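Long-range contacts in post-proline cleaving enzyme (Rickettsia typhi, PDB 4HVT), which probably acts as a serine-type oligopeptidase cleaving peptides after proline, with a seven-bladed beta-propeller set against an alpha/beta-hydrolase catalytic domain: residues G151-M156 with L182-F187; S256-S261 with Y272-K277; V323-T328 with S335-L340; T347-F352 with G520-E525; F583-C588 with T700-A705. All coordinates share one frame; numbering follows the deposited sequence.

Contact 1: G151-M156 with L182-F187; sequences GGKDEM and LLEGKF
Within one blade of the beta-propeller, the short strand 185-186 pairs antiparallel with the start of strand 155-162, with Glu155 facing Lys186 and Met156 facing Gly185. Met156 and Gly185 form the hydrogen-bonded pair: Met156 N reaches Gly185 O at 2.9 Å, and Gly185 N returns to Met156 O in its carbonyl plane. Just beyond, Phe187 N gives a nearly straight bond to Asp154 O (3.0 Å, 169° at the hydrogen), and this oxygen also lies over the centre of the Phe187 ring. The ring rim is met by two side chains: Asp154 CG approaches Phe187 CE2 at 3.6 Å, while Met156 CE packs on Phe187 CD1 at 3.6 Å. Met156 SD stands oblique to the ring, 5.5 Å from the Phe187 centroid, as a Met-aromatic contact. A bend at chi3 (59°) brings Met156 CE back to the ring. Beside Glu155, Lys153 crosses Glu184 at about a right angle, its NZ meeting Glu184 OE1 on the syn side at 2.7 Å; the same NZ bonds Glu155 OE1 at 3.3 Å from above that carboxylate plane. One water joins Glu155 O to Glu184 OE1. Asp154 turns its carboxylate to Arg651, in the hydrolase part of the chain, and Lys186 NZ bonds Ser212 O; a further water links the two side chains. The shared Lys153 ammonium probably offsets the repulsion between the nearby Glu155 and Glu184 carboxylates, and the Asp154-Arg651 salt bridge carries this edge of the blade across to the catalytic domain.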
# COMPACT_ATOMS: atom_id res chain seq x y z
N GLY A 151 -14.60 -9.97 -2.16
CA GLY A 151 -14.26 -9.12 -1.00
C GLY A 151 -12.81 -8.69 -0.99
O GLY A 151 -12.20 -8.47 -2.07
N GLY A 152 -12.25 -8.63 0.22
CA GLY A 152 -10.89 -8.17 0.41
C GLY A 152 -9.89 -9.32 0.46
O GLY A 152 -8.79 -9.16 1.04
N LYS A 153 -10.22 -10.45 -0.16
CA LYS A 153 -9.21 -11.49 -0.27
C LYS A 153 -7.99 -11.01 -1.08
O LYS A 153 -8.12 -10.14 -1.96
CB LYS A 153 -9.77 -12.74 -0.94
CG LYS A 153 -10.78 -13.48 -0.08
CD LYS A 153 -10.95 -14.94 -0.44
CE LYS A 153 -11.66 -15.08 -1.76
NZ LYS A 153 -11.56 -16.52 -2.09
N ASP A 154 -6.82 -11.55 -0.76
CA ASP A 154 -5.62 -11.39 -1.58
C ASP A 154 -5.75 -12.27 -2.85
O ASP A 154 -5.25 -11.96 -3.92
CB ASP A 154 -4.33 -11.78 -0.83
CG ASP A 154 -3.89 -10.77 0.24
OD1 ASP A 154 -4.51 -9.70 0.44
OD2 ASP A 154 -2.88 -11.08 0.92
N GLU A 155 -6.37 -13.42 -2.69
CA GLU A 155 -6.70 -14.29 -3.83
C GLU A 155 -7.54 -13.52 -4.79
O GLU A 155 -8.50 -12.87 -4.39
CB GLU A 155 -7.49 -15.48 -3.37
CG GLU A 155 -6.66 -16.51 -2.60
CD GLU A 155 -7.46 -17.72 -2.21
OE1 GLU A 155 -8.51 -17.58 -1.62
OE2 GLU A 155 -6.97 -18.88 -2.49
N MET A 156 -7.22 -13.65 -6.08
CA MET A 156 -7.93 -12.91 -7.12
C MET A 156 -7.96 -13.70 -8.44
O MET A 156 -7.30 -14.74 -8.58
CB MET A 156 -7.34 -11.54 -7.29
CG MET A 156 -5.86 -11.49 -7.58
SD MET A 156 -5.25 -9.75 -7.72
CE MET A 156 -5.64 -9.03 -6.22
N LEU A 182 -13.78 -21.84 -11.01
CA LEU A 182 -12.92 -20.66 -11.01
C LEU A 182 -11.71 -20.85 -10.10
O LEU A 182 -11.85 -21.22 -8.90
CB LEU A 182 -13.73 -19.47 -10.51
CG LEU A 182 -12.98 -18.09 -10.49
CD1 LEU A 182 -12.68 -17.59 -11.88
CD2 LEU A 182 -13.79 -17.03 -9.79
N LEU A 183 -10.52 -20.61 -10.67
CA LEU A 183 -9.29 -20.75 -9.95
C LEU A 183 -8.85 -19.36 -9.45
O LEU A 183 -8.95 -18.39 -10.19
CB LEU A 183 -8.26 -21.35 -10.86
CG LEU A 183 -8.63 -22.74 -11.41
CD1 LEU A 183 -7.65 -23.07 -12.52
CD2 LEU A 183 -8.61 -23.79 -10.34
N GLU A 184 -8.46 -19.29 -8.19
CA GLU A 184 -8.01 -18.04 -7.58
C GLU A 184 -6.60 -18.19 -7.08
O GLU A 184 -6.18 -19.30 -6.75
CB GLU A 184 -8.91 -17.68 -6.41
CG GLU A 184 -10.35 -17.40 -6.81
CD GLU A 184 -11.27 -17.30 -5.59
OE1 GLU A 184 -11.05 -16.42 -4.74
OE2 GLU A 184 -12.15 -18.17 -5.41
N GLY A 185 -5.87 -17.10 -7.02
CA GLY A 185 -4.51 -17.13 -6.50
C GLY A 185 -4.15 -15.78 -5.92
O GLY A 185 -4.61 -14.77 -6.45
N LYS A 186 -3.35 -15.77 -4.84
CA LYS A 186 -3.00 -14.49 -4.21
C LYS A 186 -2.16 -13.64 -5.16
O LYS A 186 -1.05 -13.98 -5.55
CB LYS A 186 -2.26 -14.66 -2.88
CG LYS A 186 -3.12 -15.23 -1.78
CD LYS A 186 -2.48 -15.02 -0.41
CE LYS A 186 -1.15 -15.72 -0.29
NZ LYS A 186 -0.55 -15.39 1.05
N PHE A 187 -2.71 -12.49 -5.49
CA PHE A 187 -2.12 -11.53 -6.44
C PHE A 187 -1.73 -12.20 -7.77
O PHE A 187 -0.74 -11.87 -8.40
CB PHE A 187 -0.99 -10.75 -5.79
CG PHE A 187 -1.42 -9.99 -4.56
CD1 PHE A 187 -2.34 -8.95 -4.67
CD2 PHE A 187 -1.01 -10.38 -3.32
CE1 PHE A 187 -2.76 -8.24 -3.56
CE2 PHE A 187 -1.44 -9.70 -2.21
CZ PHE A 187 -2.32 -8.66 -2.32
O HOH W 1 -13.90 -18.44 -3.36
O HOH W 2 -0.62 -12.62 1.33
O HOH W 3 -11.10 -13.66 -4.99
O HOH W 4 -4.79 -19.68 -3.90
O HOH W 5 -6.66 -16.68 -10.73

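Contact 2: S256-S261 with Y272-K277; sequences SLIFIS and YILDTK
Ile258 and Leu274 exchange two nearly straight bonds of 2.8 Å, Ile258 N to Leu274 O and Leu274 N to Ile258 O, in the antiparallel hairpin 257-263/269-275. Ile260 and Tyr272 repeat the pattern, the four bonds differing little in length. At the end of this ladder Thr276 N bonds Ser256 O. Beside it Lys277 NZ forms a salt bridge within its own segment to Asp275 OD1 at 2.9 Å, met on the syn side, and donates to Ser256 OG at 3.2 Å. The bend at chi4 (-65°) turns NZ back to these oxygens, with CD passing beside Ser256 OG. Leu257 with Asp275 and Phe259 with Ile273 are the non-hydrogen-bonded pairs. On their face, Leu257 lies side by side with Asp275, pointing the same way, and its CD2 comes within 3.5 Å of Asp275 CG and 3.8 Å of Ile273 CG2. The opposite face carries Ile258, Ile260, Tyr272 and Leu274. There Ile260 CD1 reaches across to Leu274 CB at 3.7 Å, while Ile260 O sits at the edge of the Tyr272 ring, in its plane. Strands 242-247 and 282-285 flank the hairpin and complete a four-stranded propeller blade. The Lys277 ammonium, salt-bridged to Asp275 OD1, probably offsets the charge of a carboxylate that has the Leu257 methyl against it, at the end of a hairpin whose paired side chains are otherwise mostly apolar.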
# COMPACT_ATOMS: atom_id res chain seq x y z
N SER A 256 7.00 -8.09 -26.47
CA SER A 256 7.45 -9.43 -26.39
C SER A 256 8.53 -9.68 -25.33
O SER A 256 9.03 -10.82 -25.18
CB SER A 256 8.00 -9.83 -27.75
OG SER A 256 9.03 -8.97 -28.25
N LEU A 257 9.02 -8.63 -24.70
CA LEU A 257 9.99 -8.83 -23.66
C LEU A 257 9.24 -8.81 -22.33
O LEU A 257 8.68 -7.80 -21.95
CB LEU A 257 11.09 -7.77 -23.72
CG LEU A 257 11.99 -7.88 -24.98
CD1 LEU A 257 12.76 -6.56 -25.06
CD2 LEU A 257 12.92 -9.13 -25.03
N ILE A 258 9.30 -9.93 -21.62
CA ILE A 258 8.66 -10.09 -20.35
C ILE A 258 9.69 -10.17 -19.24
O ILE A 258 10.69 -10.93 -19.35
CB ILE A 258 7.76 -11.38 -20.36
CG1 ILE A 258 6.68 -11.32 -21.48
CG2 ILE A 258 7.18 -11.68 -18.98
CD1 ILE A 258 5.60 -10.30 -21.31
N PHE A 259 9.46 -9.39 -18.16
CA PHE A 259 10.29 -9.40 -16.98
C PHE A 259 9.70 -10.41 -16.03
O PHE A 259 8.58 -10.25 -15.57
CB PHE A 259 10.29 -7.99 -16.40
CG PHE A 259 11.10 -7.82 -15.10
CD1 PHE A 259 12.49 -7.90 -15.11
CD2 PHE A 259 10.48 -7.51 -13.95
CE1 PHE A 259 13.24 -7.71 -13.97
CE2 PHE A 259 11.24 -7.29 -12.79
CZ PHE A 259 12.60 -7.40 -12.79
N ILE A 260 10.49 -11.42 -15.71
CA ILE A 260 10.09 -12.46 -14.73
C ILE A 260 10.87 -12.19 -13.48
O ILE A 260 12.08 -12.10 -13.54
CB ILE A 260 10.40 -13.84 -15.25
CG1 ILE A 260 9.44 -14.13 -16.44
CG2 ILE A 260 10.23 -14.86 -14.16
CD1 ILE A 260 9.70 -15.48 -17.04
N SER A 261 10.16 -12.04 -12.35
CA SER A 261 10.78 -11.67 -11.11
C SER A 261 10.40 -12.69 -10.01
O SER A 261 9.25 -12.83 -9.65
CB SER A 261 10.38 -10.24 -10.75
OG SER A 261 10.99 -9.79 -9.55
N TYR A 272 14.69 -12.41 -14.66
CA TYR A 272 14.95 -12.92 -15.98
C TYR A 272 14.23 -12.09 -17.07
O TYR A 272 13.22 -11.48 -16.83
CB TYR A 272 14.44 -14.36 -16.17
CG TYR A 272 14.92 -15.32 -15.10
CD1 TYR A 272 14.36 -15.33 -13.84
CD2 TYR A 272 15.90 -16.23 -15.42
CE1 TYR A 272 14.82 -16.24 -12.89
CE2 TYR A 272 16.35 -17.12 -14.46
CZ TYR A 272 15.79 -17.07 -13.20
OH TYR A 272 16.25 -17.99 -12.23
N ILE A 273 14.78 -12.15 -18.26
CA ILE A 273 14.05 -11.72 -19.42
C ILE A 273 13.53 -12.94 -20.13
O ILE A 273 14.32 -13.82 -20.50
CB ILE A 273 14.93 -10.93 -20.42
CG1 ILE A 273 15.49 -9.67 -19.73
CG2 ILE A 273 14.13 -10.46 -21.65
CD1 ILE A 273 16.41 -8.89 -20.63
N LEU A 274 12.23 -12.98 -20.35
CA LEU A 274 11.59 -14.02 -21.21
C LEU A 274 11.27 -13.32 -22.52
O LEU A 274 10.51 -12.32 -22.58
CB LEU A 274 10.32 -14.55 -20.61
CG LEU A 274 9.51 -15.50 -21.46
CD1 LEU A 274 10.13 -16.88 -21.55
CD2 LEU A 274 8.13 -15.60 -20.90
N ASP A 275 11.89 -13.80 -23.60
CA ASP A 275 11.69 -13.20 -24.90
C ASP A 275 10.72 -14.12 -25.66
O ASP A 275 11.02 -15.36 -25.78
CB ASP A 275 13.05 -13.14 -25.61
CG ASP A 275 13.11 -12.17 -26.71
OD1 ASP A 275 12.06 -11.97 -27.34
OD2 ASP A 275 14.24 -11.71 -27.04
N THR A 276 9.61 -13.57 -26.14
CA THR A 276 8.49 -14.45 -26.61
C THR A 276 8.32 -14.52 -28.13
O THR A 276 7.40 -15.16 -28.63
CB THR A 276 7.14 -14.03 -26.00
OG1 THR A 276 6.88 -12.68 -26.35
CG2 THR A 276 7.13 -14.06 -24.45
N LYS A 277 9.22 -13.90 -28.89
CA LYS A 277 8.95 -13.70 -30.32
C LYS A 277 9.64 -14.68 -31.23
O LYS A 277 9.37 -14.65 -32.44
CB LYS A 277 9.20 -12.23 -30.72
CG LYS A 277 10.56 -11.69 -30.39
CD LYS A 277 10.71 -10.24 -30.85
CE LYS A 277 12.06 -9.65 -30.42
NZ LYS A 277 12.08 -9.58 -28.90

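Contact 3: V323-T328 with S335-L340; sequences VALHFT and SDKTSL
Ser339 OG takes the backbone N-H of His326 at 2.9 Å (154° at the hydrogen), in the one hydrogen bond that joins the two segments. Its oxygen stands between the backbone N and the carbonyl carbon (chi1 67°), where it also comes within 3.5 Å of Leu325 CB and of His326 CB. Asp329 OD2 is a second partner, so the hydroxyl ties strand 322-326 to the loop that leaves it. Close by, Leu340 CA approaches Ala324 O at 3.3 Å in a CA-H...O contact, and the Leu325 and Leu340 CB atoms are 4.4 Å apart. Here the chain enters strand 341-344, the outer strand of this propeller blade, and the Ala324 backbone bonds Lys341. Away from that junction the fit is thinner. Lys337 crosses Leu325 obliquely, touching CD1 of Leu325 with its CE at 3.9 Å, and its NZ is spent on the carbonyls of Asn287, Asp329 and Lys332. The type I turn from Lys337 to Leu340 has a weak closing bond, Leu340 N to Lys337 O at 3.4 Å, and is exposed to solvent around Thr338.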
# COMPACT_ATOMS: atom_id res chain seq x y z
N VAL A 323 20.17 3.91 -11.28
CA VAL A 323 20.96 3.79 -12.50
C VAL A 323 20.05 3.45 -13.71
O VAL A 323 18.88 3.03 -13.53
CB VAL A 323 22.01 2.66 -12.37
CG1 VAL A 323 22.95 2.87 -11.17
CG2 VAL A 323 21.31 1.30 -12.27
N ALA A 324 20.57 3.72 -14.91
CA ALA A 324 19.91 3.39 -16.11
C ALA A 324 20.88 2.66 -16.98
O ALA A 324 22.10 2.89 -16.93
CB ALA A 324 19.48 4.64 -16.83
N LEU A 325 20.32 1.76 -17.77
CA LEU A 325 21.11 1.00 -18.75
C LEU A 325 20.22 0.51 -19.88
O LEU A 325 19.02 0.29 -19.76
CB LEU A 325 21.87 -0.19 -18.16
CG LEU A 325 21.14 -1.35 -17.48
CD1 LEU A 325 22.02 -2.57 -17.27
CD2 LEU A 325 20.46 -0.96 -16.13
N HIS A 326 20.84 0.27 -20.99
CA HIS A 326 20.14 -0.41 -22.09
C HIS A 326 19.72 -1.81 -21.70
O HIS A 326 20.47 -2.52 -20.99
CB HIS A 326 21.01 -0.51 -23.34
CG HIS A 326 20.23 -0.82 -24.58
ND1 HIS A 326 20.15 -2.08 -25.14
CD2 HIS A 326 19.57 0.00 -25.43
CE1 HIS A 326 19.39 -2.04 -26.22
NE2 HIS A 326 19.01 -0.78 -26.41
N PHE A 327 18.52 -2.26 -22.12
CA PHE A 327 18.02 -3.57 -21.58
C PHE A 327 18.94 -4.74 -21.93
O PHE A 327 19.06 -5.64 -21.14
CB PHE A 327 16.57 -3.89 -22.02
CG PHE A 327 16.48 -4.39 -23.46
CD1 PHE A 327 16.38 -3.51 -24.53
CD2 PHE A 327 16.47 -5.73 -23.71
CE1 PHE A 327 16.32 -3.95 -25.84
CE2 PHE A 327 16.40 -6.19 -25.02
CZ PHE A 327 16.34 -5.33 -26.07
N THR A 328 19.65 -4.66 -23.04
CA THR A 328 20.57 -5.75 -23.47
C THR A 328 21.72 -5.90 -22.48
O THR A 328 22.22 -7.01 -22.29
CB THR A 328 21.14 -5.56 -24.87
OG1 THR A 328 21.87 -4.33 -24.94
CG2 THR A 328 20.00 -5.60 -25.87
N SER A 335 31.95 -6.59 -16.97
CA SER A 335 32.95 -6.27 -18.04
C SER A 335 32.33 -5.83 -19.38
O SER A 335 32.88 -4.97 -20.05
CB SER A 335 33.88 -7.45 -18.33
OG SER A 335 35.00 -7.41 -17.49
N ASP A 336 31.24 -6.48 -19.76
CA ASP A 336 30.56 -6.18 -21.01
C ASP A 336 29.44 -5.08 -20.88
O ASP A 336 28.87 -4.74 -21.92
CB ASP A 336 30.01 -7.50 -21.64
CG ASP A 336 31.14 -8.52 -22.08
OD1 ASP A 336 32.28 -8.12 -22.35
OD2 ASP A 336 30.87 -9.75 -22.18
N LYS A 337 29.16 -4.50 -19.68
CA LYS A 337 28.04 -3.44 -19.44
C LYS A 337 28.23 -1.90 -19.75
O LYS A 337 28.03 -0.96 -18.86
CB LYS A 337 27.54 -3.43 -18.03
CG LYS A 337 26.56 -4.51 -17.64
CD LYS A 337 26.16 -4.28 -16.20
CE LYS A 337 24.83 -4.92 -15.94
NZ LYS A 337 24.88 -6.41 -16.05
N THR A 338 28.39 -1.66 -21.01
CA THR A 338 28.91 -0.40 -21.46
C THR A 338 27.94 0.78 -21.29
O THR A 338 28.39 1.91 -21.29
CB THR A 338 29.30 -0.51 -22.94
OG1 THR A 338 28.12 -0.74 -23.72
CG2 THR A 338 30.28 -1.68 -23.19
N SER A 339 26.64 0.54 -21.14
CA SER A 339 25.66 1.63 -21.14
C SER A 339 25.27 2.16 -19.77
O SER A 339 24.39 3.05 -19.68
CB SER A 339 24.36 1.22 -21.87
OG SER A 339 23.69 0.22 -21.15
N LEU A 340 25.82 1.64 -18.69
CA LEU A 340 25.26 1.99 -17.39
C LEU A 340 25.59 3.43 -17.03
O LEU A 340 26.74 3.87 -17.19
CB LEU A 340 25.72 1.00 -16.32
CG LEU A 340 25.16 1.34 -14.95
CD1 LEU A 340 24.64 0.04 -14.33
CD2 LEU A 340 26.21 2.03 -14.08

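Contact 4: T347-F352 with G520-E525; sequences TANEVF and GEFGPE
Val351 and Gly523 bring their CA atoms to 5.3 Å where strand 350-357, which begins at the last residue of a type I turn, Thr347 to Glu350, meets a second such turn, Gly520 to Gly523. Val351 presses its two methyls against the backbone of the second turn: CG1 lies 3.4 Å from Glu521 O, and CG2 lies 3.4 Å from Gly520 O and 3.6 Å from Gly523 N. With CG2 anti to its own backbone N (CG1 at chi1 70°), each methyl meets a different carbonyl of the turn. Phe522 starts away from the strand, but its ring returns beside Asn349, the two side chains pointing the same way. The ring brings its edge to the Asn349 carbonyl, Phe522 CE1 standing 3.6 Å from Asn349 O. A water donates to both Asn349 O and Glu521 O, at 2.9 Å each, and so bridges segments whose direct contacts mostly set carbon atoms against backbone oxygens. Glu521 sends its carboxylate elsewhere, to Asn492 N and the Asn515 amide. Gly523 is the N-cap residue of helix 524-528, whose Trp526 meets the Phe522 ring edge-to-face, while strand 362-368 pairs with Val351 through Tyr367; the contact thus sets a hydrolase-domain helix start against the first strand of a propeller blade.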
# COMPACT_ATOMS: atom_id res chain seq x y z
N THR A 347 21.89 12.84 -1.84
CA THR A 347 22.53 13.50 -0.70
C THR A 347 21.86 13.05 0.61
O THR A 347 20.90 12.30 0.64
CB THR A 347 22.54 15.05 -0.84
OG1 THR A 347 21.20 15.59 -0.85
CG2 THR A 347 23.26 15.45 -2.16
N ALA A 348 22.41 13.53 1.72
CA ALA A 348 22.04 13.02 3.01
C ALA A 348 20.55 12.88 3.34
O ALA A 348 20.13 11.87 3.92
CB ALA A 348 22.68 13.90 4.06
N ASN A 349 19.76 13.88 2.98
CA ASN A 349 18.33 13.89 3.30
C ASN A 349 17.44 13.44 2.12
O ASN A 349 16.22 13.57 2.19
CB ASN A 349 17.91 15.27 3.75
CG ASN A 349 18.57 15.67 5.05
OD1 ASN A 349 18.97 14.81 5.84
ND2 ASN A 349 18.66 16.98 5.26
N GLU A 350 18.04 12.96 1.06
CA GLU A 350 17.28 12.60 -0.16
C GLU A 350 16.97 11.12 -0.25
O GLU A 350 17.76 10.25 0.24
CB GLU A 350 18.01 13.00 -1.46
CG GLU A 350 18.12 14.52 -1.69
CD GLU A 350 18.78 14.76 -3.04
OE1 GLU A 350 20.03 14.74 -3.11
OE2 GLU A 350 18.05 14.90 -4.04
N VAL A 351 15.85 10.83 -0.90
CA VAL A 351 15.49 9.46 -1.21
C VAL A 351 14.73 9.40 -2.55
O VAL A 351 13.98 10.30 -2.89
CB VAL A 351 14.67 8.80 -0.08
CG1 VAL A 351 13.25 9.41 0.02
CG2 VAL A 351 14.53 7.31 -0.32
N PHE A 352 14.95 8.33 -3.30
CA PHE A 352 14.15 8.03 -4.45
C PHE A 352 12.68 7.71 -4.16
O PHE A 352 12.35 6.99 -3.19
CB PHE A 352 14.79 6.85 -5.19
CG PHE A 352 13.99 6.36 -6.37
CD1 PHE A 352 14.08 7.02 -7.59
CD2 PHE A 352 13.18 5.24 -6.29
CE1 PHE A 352 13.37 6.54 -8.72
CE2 PHE A 352 12.49 4.75 -7.38
CZ PHE A 352 12.54 5.43 -8.60
N GLY A 520 11.40 4.15 4.96
CA GLY A 520 12.33 4.47 3.87
C GLY A 520 12.57 5.96 3.61
O GLY A 520 13.14 6.31 2.59
N GLU A 521 12.23 6.83 4.56
CA GLU A 521 12.28 8.27 4.33
C GLU A 521 13.71 8.77 4.07
O GLU A 521 13.88 9.73 3.30
CB GLU A 521 11.66 9.00 5.50
CG GLU A 521 10.17 8.82 5.66
CD GLU A 521 9.76 7.63 6.52
OE1 GLU A 521 10.63 6.79 6.85
OE2 GLU A 521 8.55 7.51 6.85
N PHE A 522 14.71 8.07 4.61
CA PHE A 522 16.12 8.36 4.32
C PHE A 522 16.85 7.16 3.70
O PHE A 522 18.01 6.88 3.97
CB PHE A 522 16.78 8.98 5.54
CG PHE A 522 16.11 10.22 5.97
CD1 PHE A 522 16.26 11.38 5.23
CD2 PHE A 522 15.27 10.25 7.06
CE1 PHE A 522 15.64 12.56 5.60
CE2 PHE A 522 14.63 11.41 7.44
CZ PHE A 522 14.82 12.57 6.71
N GLY A 523 16.13 6.50 2.84
CA GLY A 523 16.66 5.42 2.01
C GLY A 523 16.85 4.14 2.77
O GLY A 523 16.31 3.95 3.86
N PRO A 524 17.60 3.22 2.16
CA PRO A 524 17.70 1.87 2.72
C PRO A 524 18.31 1.79 4.13
O PRO A 524 17.90 0.95 4.94
CB PRO A 524 18.56 1.13 1.70
CG PRO A 524 19.04 2.11 0.68
CD PRO A 524 18.24 3.37 0.84
N GLU A 525 19.20 2.72 4.46
CA GLU A 525 19.80 2.72 5.80
C GLU A 525 18.75 3.04 6.87
O GLU A 525 18.85 2.60 8.01
CB GLU A 525 20.93 3.74 5.90
O HOH W 6 13.52 12.42 2.41

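Contact 5: F583-C588 with T700-A705; sequences FGAVAC and TFFANA
Phe702 points the outer end of its ring between two alanines of strand 585-589, its CE2 3.5 Å from Ala587 CB and its CE1 3.8 Å from Ala585 CB, both oblique to the ring. Between them its CZ reaches the backbone near Val586, 3.7 Å from Ala587 N. The CB atoms of both alanines point toward helix 688-706, whereas Val586 points away, to helix 567-578, so the aromatic rings can come down on the backbone itself. Phe701, one residue earlier, projects with CG anti to its backbone N (chi1 164°) and brings CE2 to 3.3 Å from Val586 O, and CZ to 4.1 Å from Ala585 CB. The two rings also meet one another, Phe701 CD2 lying over the centre of a Phe702 face. A turn further along the helix, Ala705 CB closes on Ala585 CB at 3.8 Å. Short strand and helix segments run nearly antiparallel, at 168°, their axes 9.1 Å apart at closest approach. The strand sits in the parallel part of the hydrolase sheet, bonded to strands 560-565 and 640-646; Phe701 also touches Thr640 and Leu642 of the latter. This is the layered packing of an alpha/beta-hydrolase, with the C-terminal helix covering one side of the central sheet. The backbones come nearest where Ala585 faces Ala705, with the rings packed beside them. The hold probably rests on dispersion and the hydrophobic effect, the ring C-H of Phe701 against the Val586 carbonyl being its one polar element.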
# COMPACT_ATOMS: atom_id res chain seq x y z
N PHE A 583 0.32 6.88 26.97
CA PHE A 583 -0.83 6.89 26.04
C PHE A 583 -2.16 6.75 26.70
O PHE A 583 -2.31 6.17 27.83
CB PHE A 583 -0.69 5.75 25.00
CG PHE A 583 0.65 5.67 24.43
CD1 PHE A 583 1.06 6.66 23.52
CD2 PHE A 583 1.51 4.65 24.76
CE1 PHE A 583 2.33 6.65 22.98
CE2 PHE A 583 2.79 4.65 24.24
CZ PHE A 583 3.19 5.61 23.35
N GLY A 584 -3.16 7.34 26.07
CA GLY A 584 -4.54 7.31 26.58
C GLY A 584 -5.49 6.44 25.76
O GLY A 584 -6.57 6.07 26.25
N ALA A 585 -5.13 6.13 24.52
CA ALA A 585 -5.93 5.28 23.64
C ALA A 585 -5.07 4.73 22.47
O ALA A 585 -4.04 5.31 22.07
CB ALA A 585 -7.13 6.03 23.07
N VAL A 586 -5.46 3.55 22.06
CA VAL A 586 -4.76 2.83 21.01
C VAL A 586 -5.75 2.21 20.01
O VAL A 586 -6.76 1.64 20.40
CB VAL A 586 -3.93 1.70 21.60
CG1 VAL A 586 -3.11 1.02 20.53
CG2 VAL A 586 -2.97 2.15 22.71
N ALA A 587 -5.43 2.29 18.72
CA ALA A 587 -6.10 1.48 17.69
C ALA A 587 -5.06 0.61 16.99
O ALA A 587 -4.10 1.10 16.44
CB ALA A 587 -6.87 2.36 16.73
N CYS A 588 -5.21 -0.71 17.17
CA CYS A 588 -4.35 -1.75 16.67
C CYS A 588 -5.11 -2.42 15.53
O CYS A 588 -6.00 -3.27 15.76
CB CYS A 588 -4.11 -2.68 17.81
SG CYS A 588 -2.94 -4.00 17.44
N THR A 700 -15.26 7.28 16.54
CA THR A 700 -16.09 7.38 17.72
C THR A 700 -15.24 6.95 18.91
O THR A 700 -15.21 7.65 19.93
CB THR A 700 -17.39 6.58 17.59
OG1 THR A 700 -18.14 7.07 16.46
CG2 THR A 700 -18.23 6.69 18.87
N PHE A 701 -14.49 5.85 18.74
CA PHE A 701 -13.62 5.33 19.81
C PHE A 701 -12.64 6.43 20.29
O PHE A 701 -12.47 6.65 21.48
CB PHE A 701 -12.89 4.04 19.33
CG PHE A 701 -11.72 3.66 20.18
CD1 PHE A 701 -11.90 3.02 21.42
CD2 PHE A 701 -10.44 3.94 19.77
CE1 PHE A 701 -10.79 2.66 22.17
CE2 PHE A 701 -9.35 3.62 20.54
CZ PHE A 701 -9.53 2.99 21.75
N PHE A 702 -11.97 7.10 19.37
CA PHE A 702 -10.94 8.06 19.74
C PHE A 702 -11.55 9.30 20.28
O PHE A 702 -11.02 9.90 21.21
CB PHE A 702 -10.03 8.36 18.55
CG PHE A 702 -8.91 7.36 18.39
CD1 PHE A 702 -7.98 7.22 19.40
CD2 PHE A 702 -8.73 6.66 17.18
CE1 PHE A 702 -6.91 6.34 19.28
CE2 PHE A 702 -7.67 5.80 17.05
CZ PHE A 702 -6.77 5.63 18.11
N ALA A 703 -12.66 9.73 19.68
CA ALA A 703 -13.30 10.97 20.11
C ALA A 703 -13.77 10.80 21.54
O ALA A 703 -13.61 11.71 22.40
CB ALA A 703 -14.46 11.30 19.22
N ASN A 704 -14.33 9.63 21.84
CA ASN A 704 -14.83 9.36 23.17
C ASN A 704 -13.71 9.15 24.20
O ASN A 704 -13.80 9.67 25.34
CB ASN A 704 -15.76 8.16 23.12
CG ASN A 704 -16.33 7.78 24.46
OD1 ASN A 704 -17.40 8.34 24.92
ND2 ASN A 704 -15.66 6.87 25.12
N ALA A 705 -12.67 8.42 23.81
CA ALA A 705 -11.52 8.15 24.68
C ALA A 705 -10.69 9.39 25.02
O ALA A 705 -10.20 9.53 26.18
CB ALA A 705 -10.62 7.05 24.08

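Overall arrangement
Followed from the N terminus, the five contacts come in series: each closes before the next opens, so none nest or cross. Contact 1 closes a loop of 25 intervening residues in one propeller blade, contact 2 closes a beta hairpin in another, with ten residues between its segments, and contact 3 a six-residue excursion in a third. Contacts 2 and 3 touch, Leu257 CD1 meeting Phe327 CE2 at 3.7 Å, which packs their blades together. Contact 4 spans 167 residues and joins the propeller to the hydrolase part of the chain. Contact 5, over 111 residues, brings the C-terminal helix back to the hydrolase sheet, its centre about 53 Å from that of contact 3.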